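Local coordinates for protein aminoglycoside 6-adenylyltransferase (Bacillus subtilis, PDB 2PBE) that confers resistance to streptomycin by transferring the AMP or GMP group of ATP or GTP to the drug's O-6 position, and also adenylates streptidine, at residues W162-Y167 with N185-P190; D156-F161 with A250-Y255. All coordinates share one frame; numbering follows the deposited sequence.

Contact 1: residues W162-Y167 with N185-P190; sequences WMVSTY and NEIVRP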
ATOM      1  N   TRP A 162     -10.891   6.109  16.671  1.00 23.76           N
ATOM      2  CA  TRP A 162     -12.015   6.570  17.459  1.00 24.74           C
ATOM      3  C   TRP A 162     -11.830   7.941  18.089  1.00 25.72           C
ATOM      4  O   TRP A 162     -12.794   8.711  18.174  1.00 25.62           O
ATOM      5  CB  TRP A 162     -12.363   5.524  18.509  1.00 24.86           C
ATOM      6  CG  TRP A 162     -12.786   4.238  17.889  1.00 23.74           C
ATOM      7  CD1 TRP A 162     -12.006   3.127  17.694  1.00 23.46           C
ATOM      8  CD2 TRP A 162     -14.059   3.937  17.320  1.00 23.05           C
ATOM      9  NE1 TRP A 162     -12.717   2.150  17.036  1.00 23.39           N
ATOM     10  CE2 TRP A 162     -13.978   2.613  16.789  1.00 23.75           C
ATOM     11  CE3 TRP A 162     -15.270   4.652  17.200  1.00 23.22           C
ATOM     12  CZ2 TRP A 162     -15.067   1.969  16.140  1.00 23.73           C
ATOM     13  CZ3 TRP A 162     -16.380   4.015  16.541  1.00 25.19           C
ATOM     14  CH2 TRP A 162     -16.256   2.677  16.021  1.00 24.75           C
HETATM   15  N   MSE A 163     -10.611   8.260  18.519  1.00 26.70           N
HETATM   16  CA  MSE A 163     -10.393   9.560  19.128  1.00 28.36           C
HETATM   17  C   MSE A 163     -10.596  10.694  18.151  1.00 28.45           C
HETATM   18  O   MSE A 163     -11.403  11.588  18.402  1.00 27.98           O
HETATM   19  CB  MSE A 163      -8.995   9.653  19.736  1.00 34.19           C
HETATM   20  CG  MSE A 163      -8.715  10.976  20.480  1.00 40.84           C
HETATM   21 SE   MSE A 163      -9.917  11.363  21.999  1.00 54.68          SE
HETATM   22  CE  MSE A 163      -8.904  10.595  23.478  1.00 47.01           C
ATOM     23  N   VAL A 164      -9.870  10.669  17.042  1.00 27.77           N
ATOM     24  CA  VAL A 164      -9.981  11.730  16.071  1.00 29.07           C
ATOM     25  C   VAL A 164     -11.403  11.739  15.527  1.00 30.29           C
ATOM     26  O   VAL A 164     -11.921  12.762  15.060  1.00 30.25           O
ATOM     27  CB  VAL A 164      -8.981  11.526  14.948  1.00 29.41           C
ATOM     28  CG1 VAL A 164      -9.179  12.571  13.863  1.00 28.95           C
ATOM     29  CG2 VAL A 164      -7.568  11.605  15.523  1.00 28.36           C
ATOM     30  N   SER A 165     -12.035  10.579  15.611  1.00 30.46           N
ATOM     31  CA  SER A 165     -13.392  10.434  15.137  1.00 30.66           C
ATOM     32  C   SER A 165     -14.341  11.388  15.870  1.00 32.17           C
ATOM     33  O   SER A 165     -15.297  11.906  15.272  1.00 32.83           O
ATOM     34  CB  SER A 165     -13.841   8.993  15.343  1.00 30.53           C
ATOM     35  OG  SER A 165     -15.113   8.803  14.794  1.00 32.08           O
ATOM     36  N   THR A 166     -14.080  11.626  17.156  1.00 31.73           N
ATOM     37  CA  THR A 166     -14.922  12.529  17.949  1.00 31.32           C
ATOM     38  C   THR A 166     -14.787  13.976  17.486  1.00 32.19           C
ATOM     39  O   THR A 166     -15.666  14.806  17.741  1.00 30.79           O
ATOM     40  CB  THR A 166     -14.582  12.515  19.441  1.00 30.82           C
ATOM     41  OG1 THR A 166     -13.273  13.059  19.633  1.00 32.09           O
ATOM     42  CG2 THR A 166     -14.654  11.114  19.992  1.00 30.23           C
ATOM     43  N   TYR A 167     -13.664  14.279  16.845  1.00 33.41           N
ATOM     44  CA  TYR A 167     -13.439  15.623  16.343  1.00 33.18           C
ATOM     45  C   TYR A 167     -14.412  15.852  15.198  1.00 32.92           C
ATOM     46  O   TYR A 167     -14.934  16.943  15.033  1.00 34.61           O
ATOM     47  CB  TYR A 167     -11.999  15.782  15.866  1.00 34.29           C
ATOM     48  CG  TYR A 167     -10.914  15.717  16.948  1.00 35.81           C
ATOM     49  CD1 TYR A 167     -11.168  15.180  18.247  1.00 36.21           C
ATOM     50  CD2 TYR A 167      -9.598  16.158  16.655  1.00 37.05           C
ATOM     51  CE1 TYR A 167     -10.128  15.085  19.230  1.00 38.71           C
ATOM     52  CE2 TYR A 167      -8.549  16.072  17.634  1.00 38.27           C
ATOM     53  CZ  TYR A 167      -8.828  15.534  18.910  1.00 39.20           C
ATOM     54  OH  TYR A 167      -7.816  15.436  19.830  1.00 40.56           O
ATOM     55  N   ASN A 185     -11.098  13.089   6.172  1.00 33.54           N
ATOM     56  CA  ASN A 185     -10.227  12.813   5.054  1.00 34.21           C
ATOM     57  C   ASN A 185      -8.794  12.557   5.457  1.00 34.81           C
ATOM     58  O   ASN A 185      -8.135  11.678   4.902  1.00 35.03           O
ATOM     59  CB  ASN A 185     -10.254  13.980   4.069  1.00 34.25           C
ATOM     60  CG  ASN A 185     -11.599  14.144   3.407  1.00 37.00           C
ATOM     61  OD1 ASN A 185     -11.949  15.232   2.957  1.00 37.09           O
ATOM     62  ND2 ASN A 185     -12.363  13.059   3.335  1.00 38.67           N
ATOM     63  N   GLU A 186      -8.303  13.299   6.438  1.00 35.27           N
ATOM     64  CA  GLU A 186      -6.909  13.156   6.802  1.00 35.33           C
ATOM     65  C   GLU A 186      -6.533  12.175   7.876  1.00 33.85           C
ATOM     66  O   GLU A 186      -5.374  11.786   7.948  1.00 33.65           O
ATOM     67  CB  GLU A 186      -6.330  14.528   7.157  1.00 38.49           C
ATOM     68  CG  GLU A 186      -6.470  15.558   6.044  1.00 45.38           C
ATOM     69  CD  GLU A 186      -5.741  16.848   6.353  1.00 50.45           C
ATOM     70  OE1 GLU A 186      -5.959  17.393   7.460  1.00 53.33           O
ATOM     71  OE2 GLU A 186      -4.960  17.319   5.489  1.00 53.16           O
ATOM     72  N   ILE A 187      -7.469  11.759   8.711  1.00 32.21           N
ATOM     73  CA  ILE A 187      -7.110  10.835   9.777  1.00 31.16           C
ATOM     74  C   ILE A 187      -8.007   9.614   9.936  1.00 30.38           C
ATOM     75  O   ILE A 187      -7.531   8.483   9.934  1.00 28.92           O
ATOM     76  CB  ILE A 187      -7.025  11.599  11.119  1.00 30.74           C
ATOM     77  CG1 ILE A 187      -5.957  12.698  11.003  1.00 31.63           C
ATOM     78  CG2 ILE A 187      -6.679  10.646  12.266  1.00 29.57           C
ATOM     79  CD1 ILE A 187      -6.060  13.790  12.057  1.00 33.55           C
ATOM     80  N   VAL A 188      -9.303   9.854  10.078  1.00 29.69           N
ATOM     81  CA  VAL A 188     -10.240   8.761  10.276  1.00 29.70           C
ATOM     82  C   VAL A 188     -10.204   7.725   9.169  1.00 28.86           C
ATOM     83  O   VAL A 188      -9.867   6.578   9.437  1.00 27.68           O
ATOM     84  CB  VAL A 188     -11.650   9.311  10.453  1.00 29.64           C
ATOM     85  CG1 VAL A 188     -12.656   8.181  10.567  1.00 29.38           C
ATOM     86  CG2 VAL A 188     -11.673  10.185  11.705  1.00 30.34           C
ATOM     87  N   ARG A 189     -10.554   8.116   7.938  1.00 28.06           N
ATOM     88  CA  ARG A 189     -10.537   7.185   6.812  1.00 27.45           C
ATOM     89  C   ARG A 189      -9.147   6.585   6.587  1.00 27.05           C
ATOM     90  O   ARG A 189      -9.032   5.397   6.286  1.00 28.10           O
ATOM     91  CB  ARG A 189     -11.022   7.855   5.524  1.00 28.58           C
ATOM     92  CG  ARG A 189     -11.236   6.863   4.396  1.00 27.96           C
ATOM     93  CD  ARG A 189     -11.651   7.529   3.087  1.00 29.12           C
ATOM     94  NE  ARG A 189     -12.976   8.140   3.136  1.00 30.79           N
ATOM     95  CZ  ARG A 189     -13.196   9.453   3.112  1.00 33.82           C
ATOM     96  NH1 ARG A 189     -12.169  10.302   3.043  1.00 34.25           N
ATOM     97  NH2 ARG A 189     -14.437   9.915   3.145  1.00 32.93           N
ATOM     98  N   PRO A 190      -8.075   7.390   6.713  1.00 26.76           N
ATOM     99  CA  PRO A 190      -6.761   6.774   6.500  1.00 26.30           C
ATOM    100  C   PRO A 190      -6.448   5.648   7.490  1.00 26.33           C
ATOM    101  O   PRO A 190      -5.694   4.725   7.166  1.00 27.42           O
ATOM    102  CB  PRO A 190      -5.799   7.961   6.611  1.00 25.41           C
ATOM    103  CG  PRO A 190      -6.609   9.075   6.012  1.00 25.55           C
ATOM    104  CD  PRO A 190      -7.968   8.866   6.651  1.00 25.35           C
TER
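Val164 and Ser165 on helix 162-167 pack against Ile187 and Val188 on helix 185-190, with the two axes 8.8 Å apart at closest approach and their directions 136° from each other, nearer antiparallel than parallel. The backbones come nearest at Ser165 and Val188, whose CA atoms are 6.0 Å apart. The second segment is not a regular helix. It has a wider pi-type turn at 185-188 and a kink at Pro190, whose nitrogen makes no hydrogen bond to the turn before.

Val164 points its side chain at the other helix and meets Ile187 there. The two side chains cross at about a right angle. The gamma methyl of Ile187 sits against both branches of the valine: Ile187 CG2 is 3.5 Å from Val164 CG2 and also 3.5 Å from Val164 CG1. With chi1 at -60°, Ile187 holds CG2 anti to the backbone N, and this is the branch set against the valine. The delta methyl adds a lighter touch, with Ile187 CD1 3.8 Å from Val164 CG1.

Val188 uses one branch. Its CG2 lies 3.8 Å from Ser165 CA, against the backbone rather than the hydroxyl. The same methyl is 4.1 Å from Val164 CG1, so it bridges two consecutive residues of the facing helix. The small serine side chain is consistent with the short backbone distance here. The residue is buried, and its OG is hydrogen-bonded to Tyr249 OH of helix 238-263.

No hydrogen bond joins the two segments, and the contact is mainly one of branched aliphatic groups. It lies between helices 151-173 and 177-204, which follow each other in the chain. The arrangement is that of a helical hairpin, here part of the helical bundle of this nucleotidyltransferase.

Contact 2: residues D156-F161 with A250-Y255; sequences DCCNEF and ALFRKY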
ATOM      1  N   ASP A 156      -3.064   1.116  18.952  1.00 27.13           N
ATOM      2  CA  ASP A 156      -2.846   2.490  18.544  1.00 26.89           C
ATOM      3  C   ASP A 156      -3.768   2.896  17.384  1.00 27.32           C
ATOM      4  O   ASP A 156      -4.394   3.947  17.425  1.00 28.23           O
ATOM      5  CB  ASP A 156      -1.396   2.721  18.138  1.00 29.13           C
ATOM      6  CG  ASP A 156      -0.430   2.668  19.310  1.00 32.07           C
ATOM      7  OD1 ASP A 156      -0.846   2.894  20.464  1.00 32.09           O
ATOM      8  OD2 ASP A 156       0.764   2.416  19.062  1.00 33.73           O
ATOM      9  N   CYS A 157      -3.870   2.058  16.362  1.00 27.27           N
ATOM     10  CA  CYS A 157      -4.732   2.397  15.232  1.00 27.52           C
ATOM     11  C   CYS A 157      -6.178   2.605  15.653  1.00 27.31           C
ATOM     12  O   CYS A 157      -6.855   3.490  15.131  1.00 27.54           O
ATOM     13  CB  CYS A 157      -4.679   1.318  14.159  1.00 27.42           C
ATOM     14  SG  CYS A 157      -5.551   1.791  12.643  1.00 28.27           S
ATOM     15  N   CYS A 158      -6.648   1.803  16.603  1.00 26.69           N
ATOM     16  CA  CYS A 158      -8.021   1.926  17.070  1.00 26.50           C
ATOM     17  C   CYS A 158      -8.166   3.182  17.925  1.00 26.05           C
ATOM     18  O   CYS A 158      -9.169   3.895  17.838  1.00 26.84           O
ATOM     19  CB  CYS A 158      -8.427   0.703  17.875  1.00 26.89           C
ATOM     20  SG  CYS A 158      -8.460  -0.822  16.921  1.00 29.98           S
ATOM     21  N   ASN A 159      -7.154   3.462  18.740  1.00 24.86           N
ATOM     22  CA  ASN A 159      -7.175   4.622  19.610  1.00 23.33           C
ATOM     23  C   ASN A 159      -7.306   5.883  18.768  1.00 23.16           C
ATOM     24  O   ASN A 159      -8.218   6.675  18.966  1.00 23.01           O
ATOM     25  CB  ASN A 159      -5.893   4.654  20.440  1.00 22.53           C
ATOM     26  CG  ASN A 159      -5.976   5.612  21.612  1.00 22.39           C
ATOM     27  OD1 ASN A 159      -6.175   5.205  22.761  1.00 19.74           O
ATOM     28  ND2 ASN A 159      -5.828   6.890  21.323  1.00 19.01           N
ATOM     29  N   GLU A 160      -6.418   6.034  17.798  1.00 23.43           N
ATOM     30  CA  GLU A 160      -6.421   7.193  16.915  1.00 24.99           C
ATOM     31  C   GLU A 160      -7.713   7.305  16.128  1.00 24.98           C
ATOM     32  O   GLU A 160      -8.307   8.383  16.021  1.00 25.35           O
ATOM     33  CB  GLU A 160      -5.242   7.112  15.938  1.00 27.52           C
ATOM     34  CG  GLU A 160      -5.099   8.304  14.992  1.00 32.91           C
ATOM     35  CD  GLU A 160      -4.674   9.596  15.691  1.00 36.57           C
ATOM     36  OE1 GLU A 160      -4.403  10.590  14.980  1.00 38.37           O
ATOM     37  OE2 GLU A 160      -4.619   9.625  16.943  1.00 39.02           O
ATOM     38  N   PHE A 161      -8.143   6.181  15.564  1.00 24.27           N
ATOM     39  CA  PHE A 161      -9.374   6.145  14.785  1.00 22.23           C
ATOM     40  C   PHE A 161     -10.546   6.740  15.554  1.00 22.62           C
ATOM     41  O   PHE A 161     -11.127   7.736  15.147  1.00 22.94           O
ATOM     42  CB  PHE A 161      -9.749   4.719  14.423  1.00 21.16           C
ATOM     43  CG  PHE A 161     -11.025   4.617  13.636  1.00 19.46           C
ATOM     44  CD1 PHE A 161     -11.015   4.867  12.257  1.00 17.40           C
ATOM     45  CD2 PHE A 161     -12.246   4.321  14.267  1.00 19.31           C
ATOM     46  CE1 PHE A 161     -12.206   4.825  11.496  1.00 15.55           C
ATOM     47  CE2 PHE A 161     -13.456   4.274  13.520  1.00 18.30           C
ATOM     48  CZ  PHE A 161     -13.421   4.530  12.119  1.00 17.39           C
ATOM     49  N   ALA A 250     -18.826   1.456  10.796  1.00 26.48           N
ATOM     50  CA  ALA A 250     -19.242   0.114  10.420  1.00 24.40           C
ATOM     51  C   ALA A 250     -18.081  -0.690   9.867  1.00 24.50           C
ATOM     52  O   ALA A 250     -17.862  -1.832  10.258  1.00 24.65           O
ATOM     53  CB  ALA A 250     -20.351   0.206   9.396  1.00 24.55           C
ATOM     54  N   LEU A 251     -17.319  -0.084   8.958  1.00 23.40           N
ATOM     55  CA  LEU A 251     -16.193  -0.773   8.359  1.00 23.30           C
ATOM     56  C   LEU A 251     -15.019  -0.967   9.300  1.00 24.26           C
ATOM     57  O   LEU A 251     -14.302  -1.958   9.192  1.00 24.51           O
ATOM     58  CB  LEU A 251     -15.740  -0.040   7.110  1.00 22.85           C
ATOM     59  CG  LEU A 251     -16.691  -0.241   5.931  1.00 22.84           C
ATOM     60  CD1 LEU A 251     -16.313   0.668   4.787  1.00 22.99           C
ATOM     61  CD2 LEU A 251     -16.649  -1.709   5.482  1.00 23.82           C
ATOM     62  N   PHE A 252     -14.822  -0.035  10.228  1.00 24.36           N
ATOM     63  CA  PHE A 252     -13.696  -0.171  11.143  1.00 24.74           C
ATOM     64  C   PHE A 252     -13.926  -1.290  12.130  1.00 24.95           C
ATOM     65  O   PHE A 252     -12.982  -1.968  12.524  1.00 23.82           O
ATOM     66  CB  PHE A 252     -13.434   1.119  11.932  1.00 24.96           C
ATOM     67  CG  PHE A 252     -12.036   1.200  12.467  1.00 24.34           C
ATOM     68  CD1 PHE A 252     -10.968   1.432  11.588  1.00 24.71           C
ATOM     69  CD2 PHE A 252     -11.767   1.011  13.835  1.00 24.46           C
ATOM     70  CE1 PHE A 252      -9.617   1.482  12.061  1.00 26.31           C
ATOM     71  CE2 PHE A 252     -10.416   1.054  14.341  1.00 25.75           C
ATOM     72  CZ  PHE A 252      -9.339   1.291  13.443  1.00 25.63           C
ATOM     73  N   ARG A 253     -15.176  -1.466  12.543  1.00 25.74           N
ATOM     74  CA  ARG A 253     -15.505  -2.527  13.487  1.00 26.80           C
ATOM     75  C   ARG A 253     -15.170  -3.826  12.785  1.00 26.90           C
ATOM     76  O   ARG A 253     -14.432  -4.657  13.300  1.00 26.84           O
ATOM     77  CB  ARG A 253     -17.000  -2.513  13.846  1.00 25.93           C
ATOM     78  CG  ARG A 253     -17.423  -1.307  14.661  1.00 26.32           C
ATOM     79  CD  ARG A 253     -18.945  -1.227  14.856  1.00 27.62           C
ATOM     80  NE  ARG A 253     -19.312   0.032  15.504  1.00 26.17           N
ATOM     81  CZ  ARG A 253     -20.140   0.941  14.986  1.00 28.94           C
ATOM     82  NH1 ARG A 253     -20.705   0.742  13.805  1.00 28.13           N
ATOM     83  NH2 ARG A 253     -20.404   2.063  15.658  1.00 30.29           N
ATOM     84  N   LYS A 254     -15.731  -3.963  11.590  1.00 26.99           N
ATOM     85  CA  LYS A 254     -15.546  -5.137  10.767  1.00 28.47           C
ATOM     86  C   LYS A 254     -14.075  -5.567  10.675  1.00 29.25           C
ATOM     87  O   LYS A 254     -13.717  -6.672  11.085  1.00 32.06           O
ATOM     88  CB  LYS A 254     -16.110  -4.869   9.371  1.00 28.04           C
ATOM     89  CG  LYS A 254     -16.074  -6.083   8.455  1.00 29.27           C
ATOM     90  CD  LYS A 254     -16.880  -5.881   7.180  1.00 30.19           C
ATOM     91  CE  LYS A 254     -16.689  -7.078   6.260  1.00 29.57           C
ATOM     92  NZ  LYS A 254     -17.435  -6.977   4.986  1.00 33.62           N
ATOM     93  N   TYR A 255     -13.214  -4.685  10.177  1.00 28.57           N
ATOM     94  CA  TYR A 255     -11.805  -5.037  10.021  1.00 28.27           C
ATOM     95  C   TYR A 255     -10.953  -5.122  11.269  1.00 28.51           C
ATOM     96  O   TYR A 255     -10.010  -5.921  11.312  1.00 27.73           O
ATOM     97  CB  TYR A 255     -11.187  -4.121   8.970  1.00 27.79           C
ATOM     98  CG  TYR A 255     -11.829  -4.427   7.634  1.00 29.62           C
ATOM     99  CD1 TYR A 255     -11.615  -5.687   6.998  1.00 28.89           C
ATOM    100  CD2 TYR A 255     -12.776  -3.541   7.054  1.00 29.48           C
ATOM    101  CE1 TYR A 255     -12.346  -6.064   5.829  1.00 29.11           C
ATOM    102  CE2 TYR A 255     -13.516  -3.906   5.878  1.00 30.01           C
ATOM    103  CZ  TYR A 255     -13.297  -5.173   5.275  1.00 31.07           C
ATOM    104  OH  TYR A 255     -14.041  -5.567   4.169  1.00 32.92           O
TER
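Phe161 and Phe252 lay their rings flat on each other and carry most of this contact. Helices 156-161 and 250-255 run nearly antiparallel, at 167°, and the axes of these segments come no closer than 12.0 Å. Each phenylalanine projects toward the opposite helix, and together the two rings bridge this wide separation.

The ring planes are only 4° from parallel and the centroids are 3.7 Å apart, a face-to-face stack. The side chains slide past each other in opposite directions. Each ring therefore covers the CG and CB of its partner as well as part of the partner ring. Phe161 CB stands over the face of the Phe252 ring, 3.9 Å from its centroid. Phe252 CB does the same over Phe161, 3.8 Å from that centroid. These are reciprocal CH-pi contacts. In both residues CG is anti to the backbone N, which carries the rings out into the gap between the helices.

The far end of the Phe252 ring is a bump that fits against the preceding turn of helix 156-161. Two cysteines and their backbone shape the hollow. Cys157 SG comes at the ring edge, in its plane, 3.9 Å from Phe252 CZ. Cys158 SG approaches obliquely, 3.7 Å from Phe252 CE2. Cys158 CA also lies at the edge, near the ring plane. Both sulfurs make sulfur-aromatic contacts, and no hydrogen bond crosses between the segments.

The stack is buried between helices 151-173 and 238-263. Trp162 sets its ring steeply against Phe252. Cys158 touches Pro268, in the loop before helix 270-283. Helix 177-204 packs alongside, with Val188 beside Phe161, and Asn191 and Trp198 beside Cys157.

In the fold
Both contacts are buried and lie on the same side of the chain's centre, their own centres about 10 Å apart. All four touching residues of contact 2 are buried, whereas in contact 1 Ile187 is partly exposed. They share helix 151-173, which turns different residues to helix 177-204 in contact 1 and to helix 238-263 in contact 2. The close helices of contact 1 meet through branched aliphatic side chains and a serine. The wider gap of contact 2 is spanned by aromatic rings and sulfur. The two touch directly: Val188 O packs 3.5 Å from Phe161 CD1. Together they join three helices through a largely apolar, buried region.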